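PDB 6TTB: formate dehydrogenase from Staphylococcus aureus, which probably catalyses the NAD-dependent oxidation of formate to carbon dioxide, and binds NAD in a Rossmann-type domain. Local coordinates for residues G197-L202 / T244-L249. Residues are numbered along the deposited sequence; the frame is centred on the assembly and turned at random.
With NAD (nicotinamide-adenine-dinucleotide), chain C.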
loop_
_atom_site.group_PDB
_atom_site.type_symbol
_atom_site.label_atom_id
_atom_site.label_comp_id
_atom_site.label_asym_id
_atom_site.label_seq_id
_atom_site.Cartn_x
_atom_site.Cartn_y
_atom_site.Cartn_z
ATOM N N GLY A 197 5.625 18.924 -8.659
ATOM C CA GLY A 197 5.357 20.060 -7.804
ATOM C C GLY A 197 5.541 19.688 -6.346
ATOM O O GLY A 197 6.432 18.862 -6.009
ATOM N N ARG A 198 4.669 20.273 -5.491
ATOM C CA ARG A 198 4.707 20.022 -4.059
ATOM C C ARG A 198 4.571 18.514 -3.817
ATOM O O ARG A 198 5.488 17.889 -3.276
ATOM C CB ARG A 198 3.705 20.935 -3.332
ATOM N N ILE A 199 3.463 17.903 -4.309
ATOM C CA ILE A 199 3.173 16.513 -3.979
ATOM C C ILE A 199 4.114 15.595 -4.759
ATOM O O ILE A 199 4.479 14.488 -4.326
ATOM C CB ILE A 199 1.716 16.180 -4.247
ATOM C CG1 ILE A 199 0.809 17.184 -3.596
ATOM C CG2 ILE A 199 1.356 14.784 -3.789
ATOM C CD1 ILE A 199 -0.669 17.004 -4.037
ATOM N N GLY A 200 4.469 15.993 -5.950
ATOM C CA GLY A 200 5.378 15.108 -6.650
ATOM C C GLY A 200 6.660 14.890 -5.854
ATOM O O GLY A 200 7.226 13.764 -5.852
ATOM N N GLN A 201 7.141 16.020 -5.261
ATOM C CA GLN A 201 8.396 16.096 -4.526
ATOM C C GLN A 201 8.295 15.395 -3.157
ATOM O O GLN A 201 9.243 14.725 -2.713
ATOM C CB GLN A 201 8.793 17.532 -4.441
ATOM C CG GLN A 201 9.662 17.930 -5.631
ATOM C CD GLN A 201 9.877 19.422 -5.683
ATOM O OE1 GLN A 201 10.190 20.046 -4.661
ATOM N NE2 GLN A 201 9.502 20.028 -6.802
ATOM N N LEU A 202 7.127 15.523 -2.522
ATOM C CA LEU A 202 6.899 14.872 -1.254
ATOM C C LEU A 202 6.949 13.364 -1.488
ATOM O O LEU A 202 7.410 12.584 -0.642
ATOM C CB LEU A 202 5.543 15.298 -0.689
ATOM C CG LEU A 202 5.503 16.699 -0.079
ATOM C CD1 LEU A 202 4.036 17.218 0.057
ATOM C CD2 LEU A 202 6.172 16.690 1.238
ATOM N N THR A 244 3.046 7.587 -11.042
ATOM C CA THR A 244 2.107 8.245 -10.170
ATOM C C THR A 244 1.949 9.664 -10.665
ATOM O O THR A 244 2.946 10.300 -11.050
ATOM C CB THR A 244 2.532 8.097 -8.688
ATOM O OG1 THR A 244 1.619 8.746 -7.817
ATOM C CG2 THR A 244 3.897 8.629 -8.354
ATOM N N ILE A 245 0.708 10.159 -10.601
ATOM C CA ILE A 245 0.292 11.426 -11.209
ATOM C C ILE A 245 0.166 12.472 -10.130
ATOM O O ILE A 245 -0.578 12.280 -9.156
ATOM C CB ILE A 245 -1.077 11.240 -11.866
ATOM C CG1 ILE A 245 -1.119 9.982 -12.740
ATOM C CG2 ILE A 245 -1.545 12.494 -12.544
ATOM C CD1 ILE A 245 -0.901 10.151 -14.191
ATOM N N HIS A 246 0.826 13.593 -10.333
ATOM C CA HIS A 246 0.728 14.706 -9.388
ATOM C C HIS A 246 0.617 15.998 -10.147
ATOM O O HIS A 246 1.258 16.976 -9.785
ATOM C CB HIS A 246 1.883 14.691 -8.328
ATOM C CG HIS A 246 1.900 13.391 -7.593
ATOM N ND1 HIS A 246 0.912 13.072 -6.681
ATOM C CD2 HIS A 246 2.564 12.219 -7.869
ATOM C CE1 HIS A 246 1.100 11.839 -6.271
ATOM N NE2 HIS A 246 2.109 11.286 -7.008
ATOM N N ALA A 247 -0.156 15.951 -11.234
ATOM C CA ALA A 247 -0.324 17.073 -12.141
ATOM C C ALA A 247 -1.731 17.648 -11.961
ATOM O O ALA A 247 -2.672 16.914 -11.629
ATOM C CB ALA A 247 -0.112 16.588 -13.557
ATOM N N PRO A 248 -1.944 18.972 -12.183
ATOM C CA PRO A 248 -3.283 19.569 -12.027
ATOM C C PRO A 248 -4.131 19.142 -13.216
ATOM O O PRO A 248 -3.640 18.470 -14.114
ATOM C CB PRO A 248 -3.025 21.096 -11.979
ATOM C CG PRO A 248 -1.528 21.212 -11.742
ATOM C CD PRO A 248 -0.921 19.989 -12.445
ATOM N N LEU A 249 -5.423 19.423 -13.165
ATOM C CA LEU A 249 -6.255 19.175 -14.331
ATOM C C LEU A 249 -6.328 20.462 -15.135
ATOM O O LEU A 249 -7.114 21.356 -14.774
ATOM C CB LEU A 249 -7.641 18.798 -13.843
ATOM C CG LEU A 249 -8.675 18.563 -14.939
ATOM C CD1 LEU A 249 -8.242 17.456 -15.954
ATOM C CD2 LEU A 249 -10.022 18.247 -14.308
HETATM P PA NAD C . 1.646 21.577 -7.694
HETATM O O1A NAD C . 1.228 22.801 -8.436
HETATM O O2A NAD C . 2.681 21.631 -6.586
HETATM O O5B NAD C . 1.995 20.391 -8.728
HETATM C C5B NAD C . 1.631 20.471 -10.121
HETATM C C4B NAD C . 2.901 20.525 -10.932
HETATM O O4B NAD C . 2.652 19.827 -12.167
HETATM C C3B NAD C . 3.397 21.945 -11.298
HETATM O O3B NAD C . 4.565 22.395 -10.612
HETATM C C2B NAD C . 3.617 21.918 -12.816
HETATM O O2B NAD C . 4.916 22.321 -13.198
HETATM C C1B NAD C . 3.284 20.479 -13.237
HETATM N N9A NAD C . 2.446 20.415 -14.439
HETATM C C8A NAD C . 1.757 21.468 -15.027
HETATM N N7A NAD C . 1.223 21.162 -16.187
HETATM C C5A NAD C . 1.660 19.862 -16.441
HETATM C C6A NAD C . 1.490 18.976 -17.545
HETATM N N6A NAD C . 0.879 19.292 -18.673
HETATM N N1A NAD C . 2.136 17.784 -17.490
HETATM C C2A NAD C . 2.805 17.469 -16.369
HETATM N N3A NAD C . 2.995 18.194 -15.263
HETATM C C4A NAD C . 2.405 19.390 -15.357
HETATM O O3 NAD C . 0.358 20.953 -7.082
HETATM P PN NAD C . 0.391 19.826 -6.002
HETATM O O1N NAD C . 0.168 20.511 -4.679
HETATM O O2N NAD C . 1.622 18.988 -6.189
HETATM O O5D NAD C . -0.924 18.984 -6.435
HETATM C C5D NAD C . -0.774 17.839 -7.329
HETATM C C4D NAD C . -2.137 17.472 -7.801
HETATM O O4D NAD C . -2.743 16.624 -6.796
HETATM C C3D NAD C . -3.054 18.705 -7.987
HETATM O O3D NAD C . -3.371 18.953 -9.348
HETATM C C2D NAD C . -4.270 18.421 -7.101
HETATM O O2D NAD C . -5.539 18.561 -7.727
HETATM C C1D NAD C . -4.094 16.991 -6.624
HETATM N N1N NAD C . -4.450 16.912 -5.199
HETATM C C2N NAD C . -5.439 15.973 -4.773
HETATM C C3N NAD C . -5.796 15.876 -3.409
HETATM C C7N NAD C . -6.619 14.689 -2.906
HETATM O O7N NAD C . -7.300 14.831 -1.891
HETATM N N7N NAD C . -6.558 13.518 -3.571
HETATM C C4N NAD C . -5.316 16.905 -2.517
HETATM C C5N NAD C . -4.365 17.846 -2.965
HETATM C C6N NAD C . -3.969 17.849 -4.318
HETATM O O HOH W 1 3.182 17.697 -7.768
#
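I199 and G200 pack against the side chain of H246, and NAD lies next to this contact. The packing is by van der Waals contact and involves polar atoms as well as carbon. The CG2 branch of I199 meets H246 ND1 at 3.4 Å, and the two side chains cross at about a right angle. With chi1 at -51°, CG2 is anti to the backbone N of I199 and faces the imidazole, which leaves CG1 and CD1 to run along the nicotinamide-side phosphate and the C5D end of its ribose. I199 O lies over one face of the imidazole. G200 has no side chain, so its backbone comes close to H246 CB, with G200 N 3.7 Å from that carbon. The imidazole is tied within its own segment: T244 OG1 and H246 NE2 share a 2.7 Å hydrogen bond, and T244 CG2 lies at the ring edge.

No direct hydrogen bond joins the segments. A water lies between them and can bridge the two. It accepts from G200 N at 2.8 Å and, weakly, from G197 N. H246 O and NAD O2N are both within hydrogen-bonding distance of it.

Backbone amides hold the diphosphate. R198 N donates to NAD O2A at 2.6 Å and I199 N to NAD O2N at 2.8 Å, both nearly straight. G197 has no CB, which leaves room for the cofactor. This is consistent with the Rossmann GxGxxG motif, here G195, G197 and G200.

The packing, with the water between, joins the start of helix 198-207 to the end of strand 242-245. That strand lies between strands 190-194 and 269-273 of the parallel sheet. Helix 144-160 also touches H246, through A151.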